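Local coordinates for aminopeptidase N family protein (Idiomarina loihiensis L2TR, PDB 4FGM) that probably acts as a zinc-dependent aminopeptidase of the M61 family, with maleic acid bound beside the zinc in this structure, at residues Trp279-Thr283 / Leu284-Ala288; Gln302-Tyr306 / Glu307-Ser311; Ser372-Tyr376 / Tyr377-Ala381; Ala402-Met405 / Lys406-His410. One frame throughout, in Å; residues are numbered along the deposited sequence.

Contact 1 of 4, residues Trp279-Thr283 / Leu284-Ala288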
loop_
_atom_site.group_PDB
_atom_site.type_symbol
_atom_site.label_atom_id
_atom_site.label_comp_id
_atom_site.label_asym_id
_atom_site.label_seq_id
_atom_site.Cartn_x
_atom_site.Cartn_y
_atom_site.Cartn_z
ATOM N N TRP A 279 13.393 -2.017 4.852
ATOM C CA TRP A 279 14.667 -2.053 4.155
ATOM C C TRP A 279 14.450 -1.439 2.783
ATOM O O TRP A 279 15.198 -0.550 2.345
ATOM C CB TRP A 279 15.134 -3.490 3.968
ATOM C CG TRP A 279 15.602 -4.138 5.212
ATOM C CD1 TRP A 279 16.892 -4.195 5.681
ATOM C CD2 TRP A 279 14.801 -4.856 6.150
ATOM N NE1 TRP A 279 16.940 -4.920 6.856
ATOM C CE2 TRP A 279 15.672 -5.340 7.163
ATOM C CE3 TRP A 279 13.430 -5.148 6.230
ATOM C CZ2 TRP A 279 15.218 -6.093 8.240
ATOM C CZ3 TRP A 279 12.971 -5.899 7.300
ATOM C CH2 TRP A 279 13.865 -6.370 8.295
ATOM N N ASN A 280 13.412 -1.908 2.111
ATOM C CA ASN A 280 13.120 -1.431 0.774
ATOM C C ASN A 280 12.181 -0.235 0.755
ATOM O O ASN A 280 10.974 -0.399 1.005
ATOM C CB ASN A 280 12.530 -2.608 0.002
ATOM C CG ASN A 280 12.673 -2.488 -1.507
ATOM O OD1 ASN A 280 13.442 -1.674 -2.010
ATOM N ND2 ASN A 280 11.936 -3.340 -2.240
ATOM N N ILE A 281 12.772 0.949 0.574
ATOM C CA ILE A 281 12.113 2.256 0.550
ATOM C C ILE A 281 12.312 3.170 1.732
ATOM O O ILE A 281 12.181 4.396 1.583
ATOM C CB ILE A 281 10.588 2.172 0.260
ATOM C CG1 ILE A 281 10.128 3.480 -0.401
ATOM C CG2 ILE A 281 9.810 2.122 1.562
ATOM C CD1 ILE A 281 10.908 3.827 -1.639
ATOM N N LYS A 282 12.567 2.591 2.897
ATOM C CA LYS A 282 12.772 3.433 4.059
ATOM C C LYS A 282 14.259 3.724 4.204
ATOM O O LYS A 282 14.627 4.842 4.589
ATOM C CB LYS A 282 12.255 2.777 5.341
ATOM C CG LYS A 282 10.741 2.919 5.525
ATOM C CD LYS A 282 10.199 4.126 4.762
ATOM C CE LYS A 282 10.239 5.350 5.625
ATOM N NZ LYS A 282 10.273 6.548 4.757
ATOM N N THR A 283 15.114 2.734 3.917
ATOM C CA THR A 283 16.560 2.940 4.016
ATOM C C THR A 283 17.162 2.867 2.617
ATOM O O THR A 283 17.893 3.769 2.206
ATOM C CB THR A 283 17.219 1.916 4.955
ATOM O OG1 THR A 283 16.651 0.617 4.741
ATOM C CG2 THR A 283 17.014 2.338 6.405
ATOM N N LEU A 284 16.865 1.793 1.891
ATOM C CA LEU A 284 17.326 1.653 0.511
ATOM C C LEU A 284 16.226 2.421 -0.225
ATOM O O LEU A 284 15.051 2.087 -0.089
ATOM C CB LEU A 284 17.308 0.179 0.078
ATOM C CG LEU A 284 18.127 -0.309 -1.130
ATOM C CD1 LEU A 284 17.239 -1.176 -2.000
ATOM C CD2 LEU A 284 18.689 0.853 -1.935
ATOM N N LYS A 285 16.583 3.455 -0.978
ATOM C CA LYS A 285 15.576 4.240 -1.683
ATOM C C LYS A 285 16.194 5.014 -2.839
ATOM O O LYS A 285 17.415 5.110 -2.934
ATOM C CB LYS A 285 14.908 5.219 -0.709
ATOM C CG LYS A 285 15.765 6.427 -0.349
ATOM C CD LYS A 285 15.116 7.289 0.737
ATOM C CE LYS A 285 15.233 6.624 2.107
ATOM N NZ LYS A 285 14.705 7.478 3.220
ATOM N N PRO A 286 15.359 5.562 -3.748
ATOM C CA PRO A 286 15.920 6.320 -4.872
ATOM C C PRO A 286 16.497 7.658 -4.402
ATOM O O PRO A 286 16.045 8.224 -3.403
ATOM C CB PRO A 286 14.727 6.488 -5.812
ATOM C CG PRO A 286 13.560 6.512 -4.882
ATOM C CD PRO A 286 13.893 5.438 -3.869
ATOM N N LYS A 287 17.495 8.155 -5.126
ATOM C CA LYS A 287 18.138 9.411 -4.773
ATOM C C LYS A 287 17.167 10.581 -4.792
ATOM O O LYS A 287 17.349 11.560 -4.070
ATOM C CB LYS A 287 19.316 9.677 -5.714
ATOM C CG LYS A 287 20.369 8.582 -5.636
ATOM C CD LYS A 287 21.690 8.974 -6.281
ATOM C CE LYS A 287 22.699 7.835 -6.149
ATOM N NZ LYS A 287 24.060 8.209 -6.619
ATOM N N ALA A 288 16.129 10.472 -5.612
ATOM C CA ALA A 288 15.130 11.531 -5.707
ATOM C C ALA A 288 14.429 11.731 -4.365
ATOM O O ALA A 288 13.797 12.757 -4.139
ATOM C CB ALA A 288 14.110 11.190 -6.790
HETATM O O HOH W 1 12.060 6.601 3.099
HETATM O O HOH W 2 19.520 4.293 -0.127
#
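W279 and L284 are joined backbone to backbone. L284 N donates to W279 O at 2.9 Å. I281 N returns a bond to L284 O at 2.6 Å, bent to 138° at the hydrogen. The result is a single bridge between N280 and L284, in the loop that follows helix 262-277.

The second group is built on lysine amines and water. K285 CG stands between its backbone N and carbonyl carbon (chi1 75°), and the chain bends farther out, at chi3 (75°). This brings NZ to K282 O at 3.0 Å, a weak bond. K285 NZ also donates to a water, which in turn donates to I281 O. K282 NZ reaches the same water, but at a distance short enough to leave the detail doubtful. A second water donates to T283 O and accepts from K285 N.

The third group is packing. N280 and L284 run side by side, with N280 OD1 3.8 Å from L284 CD1. OD1 is buried and has no polar partner. I281 CD1 meets P286 CD at 4.1 Å. The W279 indole leads away from 284-288, and its NE1 donates to E217 O. T283 OG1 accepts from W409 NE1.

Backbone bonds therefore set the shape of the loop. K282 NZ and K285 NZ stand 4.8 Å apart. The shared water, K282 O beside K285 NZ and a long, weak ion pair from K282 NZ to D165 probably ease their repulsion. I281 packs against the zinc ligand H277. N280 O is hydrogen-bonded to H277 ND1, so the loop is a second shell that probably orients this ligand.

Contact 2 of 4, residues Gln302-Tyr306 / Glu307-Ser311. With ZN (zinc ion), chain C; MAE (maleic acid), chain B.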
loop_
_atom_site.group_PDB
_atom_site.type_symbol
_atom_site.label_atom_id
_atom_site.label_comp_id
_atom_site.label_asym_id
_atom_site.label_seq_id
_atom_site.Cartn_x
_atom_site.Cartn_y
_atom_site.Cartn_z
ATOM N N GLN A 302 11.331 4.465 -10.428
ATOM C CA GLN A 302 11.791 3.305 -9.675
ATOM C C GLN A 302 10.787 2.527 -8.818
ATOM O O GLN A 302 11.161 1.545 -8.170
ATOM C CB GLN A 302 12.983 3.717 -8.814
ATOM C CG GLN A 302 14.175 4.192 -9.631
ATOM C CD GLN A 302 15.325 4.666 -8.770
ATOM O OE1 GLN A 302 15.767 3.963 -7.860
ATOM N NE2 GLN A 302 15.822 5.861 -9.056
ATOM N N LEU A 303 9.521 2.933 -8.809
ATOM C CA LEU A 303 8.540 2.214 -8.002
ATOM C C LEU A 303 8.333 0.769 -8.462
ATOM O O LEU A 303 7.763 -0.041 -7.729
ATOM C CB LEU A 303 7.209 2.962 -7.983
ATOM C CG LEU A 303 7.258 4.335 -7.296
ATOM C CD1 LEU A 303 5.849 4.902 -7.193
ATOM C CD2 LEU A 303 7.875 4.209 -5.905
ATOM N N TRP A 304 8.800 0.436 -9.665
ATOM C CA TRP A 304 8.665 -0.936 -10.163
ATOM C C TRP A 304 9.519 -1.824 -9.270
ATOM O O TRP A 304 9.258 -3.018 -9.103
ATOM C CB TRP A 304 9.168 -1.059 -11.609
ATOM C CG TRP A 304 10.651 -0.812 -11.779
ATOM C CD1 TRP A 304 11.258 0.374 -12.111
ATOM C CD2 TRP A 304 11.708 -1.770 -11.628
ATOM N NE1 TRP A 304 12.621 0.209 -12.176
ATOM C CE2 TRP A 304 12.925 -1.092 -11.883
ATOM C CE3 TRP A 304 11.747 -3.133 -11.303
ATOM C CZ2 TRP A 304 14.165 -1.734 -11.825
ATOM C CZ3 TRP A 304 12.984 -3.773 -11.247
ATOM C CH2 TRP A 304 14.177 -3.071 -11.506
ATOM N N PHE A 305 10.555 -1.224 -8.699
ATOM C CA PHE A 305 11.455 -1.949 -7.828
ATOM C C PHE A 305 11.022 -1.812 -6.369
ATOM O O PHE A 305 10.842 -2.811 -5.660
ATOM C CB PHE A 305 12.891 -1.434 -8.031
ATOM C CG PHE A 305 13.892 -2.014 -7.068
ATOM C CD1 PHE A 305 14.113 -1.418 -5.818
ATOM C CD2 PHE A 305 14.593 -3.172 -7.395
ATOM C CE1 PHE A 305 15.020 -1.973 -4.909
ATOM C CE2 PHE A 305 15.501 -3.738 -6.497
ATOM C CZ PHE A 305 15.718 -3.137 -5.247
ATOM N N TYR A 306 10.832 -0.577 -5.926
ATOM C CA TYR A 306 10.444 -0.337 -4.545
ATOM C C TYR A 306 9.067 -0.870 -4.173
ATOM O O TYR A 306 8.825 -1.226 -3.021
ATOM C CB TYR A 306 10.601 1.152 -4.231
ATOM C CG TYR A 306 12.062 1.492 -4.114
ATOM C CD1 TYR A 306 12.823 0.980 -3.057
ATOM C CD2 TYR A 306 12.719 2.209 -5.110
ATOM C CE1 TYR A 306 14.202 1.164 -3.003
ATOM C CE2 TYR A 306 14.102 2.397 -5.068
ATOM C CZ TYR A 306 14.836 1.866 -4.010
ATOM O OH TYR A 306 16.203 1.998 -3.975
ATOM N N GLU A 307 8.165 -0.936 -5.142
ATOM C CA GLU A 307 6.848 -1.485 -4.867
ATOM C C GLU A 307 6.774 -2.897 -5.443
ATOM O O GLU A 307 6.224 -3.801 -4.811
ATOM C CB GLU A 307 5.745 -0.605 -5.461
ATOM C CG GLU A 307 5.496 0.691 -4.692
ATOM C CD GLU A 307 5.218 0.460 -3.214
ATOM O OE1 GLU A 307 5.022 -0.702 -2.821
ATOM O OE2 GLU A 307 5.190 1.441 -2.448
ATOM N N GLY A 308 7.355 -3.081 -6.632
ATOM C CA GLY A 308 7.348 -4.378 -7.294
ATOM C C GLY A 308 7.981 -5.519 -6.516
ATOM O O GLY A 308 7.326 -6.543 -6.286
HETATM N N MSE A 309 9.246 -5.357 -6.115
HETATM C CA MSE A 309 9.949 -6.393 -5.360
HETATM C C MSE A 309 9.172 -6.725 -4.089
HETATM O O MSE A 309 8.991 -7.900 -3.737
HETATM C CB MSE A 309 11.363 -5.929 -4.967
HETATM C CG MSE A 309 12.264 -5.480 -6.119
HETATM SE SE MSE A 309 12.599 -6.822 -7.508
HETATM C CE MSE A 309 11.579 -6.025 -8.936
ATOM N N THR A 310 8.715 -5.678 -3.406
ATOM C CA THR A 310 7.958 -5.837 -2.170
ATOM C C THR A 310 6.652 -6.595 -2.422
ATOM O O THR A 310 6.212 -7.393 -1.591
ATOM C CB THR A 310 7.626 -4.469 -1.555
ATOM O OG1 THR A 310 8.807 -3.653 -1.550
ATOM C CG2 THR A 310 7.105 -4.639 -0.123
ATOM N N SER A 311 6.043 -6.351 -3.579
ATOM C CA SER A 311 4.794 -7.021 -3.923
ATOM C C SER A 311 5.003 -8.483 -4.285
ATOM O O SER A 311 4.044 -9.240 -4.384
ATOM C CB SER A 311 4.086 -6.297 -5.064
ATOM O OG SER A 311 3.575 -5.056 -4.611
HETATM ZN ZN ZN C . 4.379 -0.833 -0.722
HETATM C C1 MAE B . 2.339 0.816 -0.188
HETATM O O1 MAE B . 2.846 1.220 -1.293
HETATM O O2 MAE B . 3.118 0.396 0.698
HETATM C C2 MAE B . 0.873 0.925 -0.022
HETATM C C3 MAE B . 0.080 1.978 0.156
HETATM C C4 MAE B . 0.491 3.376 0.229
HETATM O O3 MAE B . 1.662 3.801 0.176
HETATM O O4 MAE B . -0.456 4.185 0.313
#
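L303 and E307 meet one helical turn apart, and E307 leads from there to the metal. Its CB lies 3.1 Å from L303 O, the acceptor of both E307 N and G308 N. Its CG passes L303 CB at 4.3 Å. The chain then bends at chi2 (-54°) and carries the carboxylate to the zinc. OE1 binds the zinc ion at 2.2 Å. OE2 faces the maleic acid, 2.6 Å from its O1. H273 and H277 are the other protein ligands of the metal.

T310 lies one turn after Y306. Its OG1 donates to Y306 O at 2.8 Å, from above the carbonyl plane. It also accepts a weak bond from N280 ND2. A valine in place of T310 would probably leave Y306 O without this hydroxyl donor and N280 ND2 without its weak acceptor.

Selenomethionine M309 lays CG over one face of the F305 ring, a CH-pi contact 3.9 Å from the centroid. SE makes an oblique Met-aromatic contact with the same ring. CE touches W304 CZ3 at 3.5 Å.

Helix 262-277 packs on T310, helix 401-413 on F305 and M309, and helix 378-394 on W304, M309 and S311.

Contact 3 of 4, residues Ser372-Tyr376 / Tyr377-Ala381. With MAE (maleic acid), chain B.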
loop_
_atom_site.group_PDB
_atom_site.type_symbol
_atom_site.label_atom_id
_atom_site.label_comp_id
_atom_site.label_asym_id
_atom_site.label_seq_id
_atom_site.Cartn_x
_atom_site.Cartn_y
_atom_site.Cartn_z
ATOM N N SER A 372 -5.877 1.553 -19.922
ATOM C CA SER A 372 -4.871 2.577 -20.194
ATOM C C SER A 372 -3.608 2.629 -19.350
ATOM O O SER A 372 -2.695 3.383 -19.677
ATOM C CB SER A 372 -5.546 3.951 -20.144
ATOM O OG SER A 372 -6.169 4.153 -18.880
ATOM N N ILE A 373 -3.545 1.866 -18.266
ATOM C CA ILE A 373 -2.345 1.885 -17.436
ATOM C C ILE A 373 -1.951 0.484 -17.009
ATOM O O ILE A 373 -2.682 -0.479 -17.235
ATOM C CB ILE A 373 -2.525 2.747 -16.153
ATOM C CG1 ILE A 373 -3.454 2.044 -15.170
ATOM C CG2 ILE A 373 -3.074 4.124 -16.508
ATOM C CD1 ILE A 373 -3.533 2.733 -13.819
ATOM N N VAL A 374 -0.777 0.367 -16.406
ATOM C CA VAL A 374 -0.311 -0.922 -15.925
ATOM C C VAL A 374 0.089 -0.717 -14.467
ATOM O O VAL A 374 0.451 0.387 -14.074
ATOM C CB VAL A 374 0.891 -1.431 -16.761
ATOM C CG1 VAL A 374 2.123 -0.568 -16.507
ATOM C CG2 VAL A 374 1.160 -2.899 -16.440
ATOM N N SER A 375 0.004 -1.766 -13.660
ATOM C CA SER A 375 0.345 -1.660 -12.247
ATOM C C SER A 375 1.827 -1.923 -12.009
ATOM O O SER A 375 2.327 -3.011 -12.314
ATOM C CB SER A 375 -0.487 -2.657 -11.434
ATOM O OG SER A 375 -0.178 -2.595 -10.051
ATOM N N TYR A 376 2.535 -0.933 -11.474
ATOM C CA TYR A 376 3.953 -1.123 -11.193
ATOM C C TYR A 376 4.083 -2.042 -9.987
ATOM O O TYR A 376 5.166 -2.548 -9.686
ATOM C CB TYR A 376 4.662 0.219 -10.958
ATOM C CG TYR A 376 4.013 1.151 -9.954
ATOM C CD1 TYR A 376 4.181 0.961 -8.580
ATOM C CD2 TYR A 376 3.261 2.252 -10.385
ATOM C CE1 TYR A 376 3.623 1.847 -7.658
ATOM C CE2 TYR A 376 2.696 3.144 -9.472
ATOM C CZ TYR A 376 2.884 2.935 -8.111
ATOM O OH TYR A 376 2.335 3.815 -7.208
ATOM N N TYR A 377 2.958 -2.276 -9.312
ATOM C CA TYR A 377 2.917 -3.179 -8.168
ATOM C C TYR A 377 2.892 -4.600 -8.713
ATOM O O TYR A 377 3.792 -5.399 -8.453
ATOM C CB TYR A 377 1.639 -2.978 -7.351
ATOM C CG TYR A 377 1.667 -1.841 -6.369
ATOM C CD1 TYR A 377 2.237 -1.999 -5.106
ATOM C CD2 TYR A 377 1.095 -0.612 -6.687
ATOM C CE1 TYR A 377 2.231 -0.959 -4.180
ATOM C CE2 TYR A 377 1.084 0.431 -5.770
ATOM C CZ TYR A 377 1.650 0.247 -4.521
ATOM O OH TYR A 377 1.606 1.261 -3.604
ATOM N N ALA A 378 1.839 -4.898 -9.473
ATOM C CA ALA A 378 1.630 -6.226 -10.047
ATOM C C ALA A 378 2.671 -6.629 -11.083
ATOM O O ALA A 378 3.253 -7.711 -10.987
ATOM C CB ALA A 378 0.229 -6.320 -10.645
ATOM N N LYS A 379 2.913 -5.776 -12.075
ATOM C CA LYS A 379 3.905 -6.126 -13.078
ATOM C C LYS A 379 5.307 -6.130 -12.465
ATOM O O LYS A 379 6.168 -6.917 -12.865
ATOM C CB LYS A 379 3.852 -5.179 -14.276
ATOM C CG LYS A 379 4.682 -5.705 -15.435
ATOM C CD LYS A 379 4.528 -4.895 -16.704
ATOM C CE LYS A 379 5.348 -5.529 -17.827
ATOM N NZ LYS A 379 5.197 -4.807 -19.124
ATOM N N GLY A 380 5.533 -5.254 -11.492
ATOM C CA GLY A 380 6.828 -5.226 -10.837
ATOM C C GLY A 380 7.009 -6.556 -10.123
ATOM O O GLY A 380 8.110 -7.105 -10.051
ATOM N N ALA A 381 5.910 -7.090 -9.605
ATOM C CA ALA A 381 5.953 -8.356 -8.896
ATOM C C ALA A 381 6.324 -9.483 -9.853
ATOM O O ALA A 381 7.072 -10.390 -9.491
ATOM C CB ALA A 381 4.606 -8.638 -8.244
HETATM C C1 MAE B . 2.339 0.816 -0.188
HETATM O O1 MAE B . 2.846 1.220 -1.293
HETATM O O2 MAE B . 3.118 0.396 0.698
HETATM C C2 MAE B . 0.873 0.925 -0.022
HETATM C C3 MAE B . 0.080 1.978 0.156
HETATM C C4 MAE B . 0.491 3.376 0.229
HETATM O O3 MAE B . 1.662 3.801 0.176
HETATM O O4 MAE B . -0.456 4.185 0.313
HETATM O O HOH W 3 2.697 3.416 -4.616
#
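S375 meets A378, and Y376 meets Y377, through the first torsions of S375 and Y376. S375 puts OG anti to its own N (chi1 180°), within hydrogen-bonding distance of the amides of Y377 and A378. In Y376, CG sits between the backbone N and the carbonyl carbon (chi1 51°), which brings the ring beside that of Y377.

S375 caps the start of helix 378-394. OG accepts A378 N at 3.1 Å in an almost straight bond, and Y377 N in a weak, bent one. The carbonyl joins in, since K379 N donates to S375 O at 2.8 Å. S375, through OG and its carbonyl, thus holds three successive amides at this helix end.

The Y376 and Y377 rings lie side by side and point the same way. Their planes are 23° apart, but they are slid so far that they barely overlap. The centroids are 4.9 Å apart, and Y376 CE1 meets Y377 CE2 at 3.5 Å. Y377 OH donates to O1 of the maleic acid at 2.6 Å, with O1 at the ring edge and in its plane. This direct bond places Y377 in the ligand pocket. One water donates to Y377 OH and links Y376 OH to it.

V374 CG2 packs on K379 CD at 3.9 Å, and K379 NZ goes on to E448 O. Around them, Y376 rests on helices 351-356 and 358-362, where its ring meets F362. Y377 touches S311 of helix 308-320.

Contact 4 of 4, residues Ala402-Met405 / Lys406-His410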
loop_
_atom_site.group_PDB
_atom_site.type_symbol
_atom_site.label_atom_id
_atom_site.label_comp_id
_atom_site.label_asym_id
_atom_site.label_seq_id
_atom_site.Cartn_x
_atom_site.Cartn_y
_atom_site.Cartn_z
ATOM N N ALA A 402 16.416 -12.878 -3.456
ATOM C CA ALA A 402 16.502 -12.501 -2.051
ATOM C C ALA A 402 17.944 -12.088 -1.750
ATOM O O ALA A 402 18.183 -11.039 -1.147
ATOM C CB ALA A 402 16.082 -13.662 -1.156
ATOM N N ARG A 403 18.900 -12.904 -2.191
ATOM C CA ARG A 403 20.309 -12.601 -1.975
ATOM C C ARG A 403 20.657 -11.247 -2.599
ATOM O O ARG A 403 21.381 -10.447 -2.009
ATOM C CB ARG A 403 21.198 -13.698 -2.567
ATOM C CG ARG A 403 22.676 -13.373 -2.443
ATOM C CD ARG A 403 23.551 -14.599 -2.233
ATOM N NE ARG A 403 24.888 -14.199 -1.794
ATOM C CZ ARG A 403 25.148 -13.606 -0.631
ATOM N NH1 ARG A 403 24.167 -13.344 0.224
ATOM N NH2 ARG A 403 26.389 -13.257 -0.324
ATOM N N VAL A 404 20.126 -10.989 -3.786
ATOM C CA VAL A 404 20.385 -9.729 -4.460
ATOM C C VAL A 404 19.854 -8.552 -3.638
ATOM O O VAL A 404 20.500 -7.497 -3.564
ATOM C CB VAL A 404 19.742 -9.715 -5.871
ATOM C CG1 VAL A 404 19.822 -8.320 -6.481
ATOM C CG2 VAL A 404 20.455 -10.726 -6.771
HETATM N N MSE A 405 18.685 -8.728 -3.019
HETATM C CA MSE A 405 18.094 -7.662 -2.204
HETATM C C MSE A 405 19.002 -7.363 -1.013
HETATM O O MSE A 405 19.267 -6.201 -0.698
HETATM C CB MSE A 405 16.697 -8.060 -1.700
HETATM C CG MSE A 405 15.652 -8.276 -2.791
HETATM SE SE MSE A 405 15.375 -6.721 -3.922
HETATM C CE MSE A 405 14.806 -5.476 -2.547
ATOM N N LYS A 406 19.473 -8.422 -0.357
ATOM C CA LYS A 406 20.365 -8.282 0.795
ATOM C C LYS A 406 21.564 -7.416 0.416
ATOM O O LYS A 406 21.849 -6.396 1.051
ATOM C CB LYS A 406 20.875 -9.654 1.251
ATOM C CG LYS A 406 21.869 -9.584 2.410
ATOM C CD LYS A 406 22.777 -10.805 2.462
ATOM C CE LYS A 406 24.118 -10.539 1.780
ATOM N NZ LYS A 406 25.011 -9.638 2.579
ATOM N N GLU A 407 22.262 -7.842 -0.632
ATOM C CA GLU A 407 23.439 -7.137 -1.112
ATOM C C GLU A 407 23.135 -5.708 -1.544
ATOM O O GLU A 407 23.864 -4.782 -1.180
ATOM C CB GLU A 407 24.083 -7.929 -2.250
ATOM C CG GLU A 407 24.706 -9.238 -1.771
ATOM C CD GLU A 407 25.218 -10.104 -2.904
ATOM O OE1 GLU A 407 25.618 -9.541 -3.944
ATOM O OE2 GLU A 407 25.237 -11.346 -2.750
ATOM N N LEU A 408 22.062 -5.513 -2.307
ATOM C CA LEU A 408 21.719 -4.162 -2.735
ATOM C C LEU A 408 21.451 -3.294 -1.516
ATOM O O LEU A 408 21.768 -2.106 -1.511
ATOM C CB LEU A 408 20.491 -4.163 -3.649
ATOM C CG LEU A 408 20.735 -4.568 -5.106
ATOM C CD1 LEU A 408 19.406 -4.679 -5.841
ATOM C CD2 LEU A 408 21.627 -3.540 -5.777
ATOM N N TRP A 409 20.881 -3.888 -0.472
ATOM C CA TRP A 409 20.591 -3.123 0.731
ATOM C C TRP A 409 21.863 -2.692 1.459
ATOM O O TRP A 409 21.967 -1.550 1.906
ATOM C CB TRP A 409 19.709 -3.909 1.706
ATOM C CG TRP A 409 19.356 -3.069 2.895
ATOM C CD1 TRP A 409 18.465 -2.030 2.932
ATOM C CD2 TRP A 409 19.983 -3.100 4.181
ATOM N NE1 TRP A 409 18.507 -1.409 4.154
ATOM C CE2 TRP A 409 19.434 -2.042 4.941
ATOM C CE3 TRP A 409 20.968 -3.912 4.762
ATOM C CZ2 TRP A 409 19.831 -1.779 6.256
ATOM C CZ3 TRP A 409 21.363 -3.649 6.068
ATOM C CH2 TRP A 409 20.797 -2.587 6.799
ATOM N N HIS A 410 22.823 -3.602 1.590
ATOM C CA HIS A 410 24.074 -3.266 2.271
ATOM C C HIS A 410 24.894 -2.248 1.486
ATOM O O HIS A 410 25.585 -1.411 2.067
ATOM C CB HIS A 410 24.904 -4.525 2.503
ATOM C CG HIS A 410 24.422 -5.360 3.649
ATOM N ND1 HIS A 410 24.594 -4.987 4.963
ATOM C CD2 HIS A 410 23.762 -6.542 3.676
ATOM C CE1 HIS A 410 24.064 -5.904 5.753
ATOM N NE2 HIS A 410 23.552 -6.857 4.996
#
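R403 and E407 form an i to i+4 salt bridge on the alpha-helix 401-413. R403 NE lies 3.0 Å from E407 OE2. The oxygen sits 2.9 Å above the guanidinium plane, over one face and offset toward the rim. The attraction is electrostatic, without a directed hydrogen bond. The guanidinium and carboxylate planes are turned 76° apart. R403 CG is anti to the backbone N (chi1 176°) and the chain bends at chi2, which sets the guanidinium against E407. K406 runs alongside R403, and its CE comes within 3.2 Å of R403 NH1. The like charges of K406 NZ and R403 NH1 are 4.5 Å apart, which the carboxylate of E407 probably offsets in part. A leucine in place of R403 would probably leave E407 without this opposite charge and K406 CE without its flat neighbour.

On another side V404 CG1 meets L408 CD1 at 3.7 Å. Helix backbone bonds set the spacing of these pairs: E407 N donates to R403 O in a nearly straight bond, 177°, and L408 N to V404 O.

Farther out, W427 of helix 423-429 packs on V404, E407 and L408. Selenomethionine M405 touches F313 of helix 308-320. W409 CE3 lies 3.7 Å above the centre of the H410 ring, and K406 CG meets that ring at its edge.

Overall arrangement
Contacts 2 and 3 meet at the zinc and maleic acid site, the probable active site. Their centres are 9 Å apart, and both touch the maleic acid. E307 OE1 lies 3.1 Å from Y377 CE1, so zinc ligand and pocket tyrosine pack directly on each other. Contact 1 backs this site: N280 OD1 is 2.9 Å from Y306 CD1, with centres 11 Å apart. Contact 4 is a layer farther out, with the M405 side chain about 12 Å from the zinc. It still reaches contact 1 through W409 NE1 and T283 OG1, 2.8 Å apart. It reaches contact 2 through M405 CE and F305 CZ, 3.7 Å apart. Contacts 3 and 4 do not touch; their nearest atoms are about 10 Å apart.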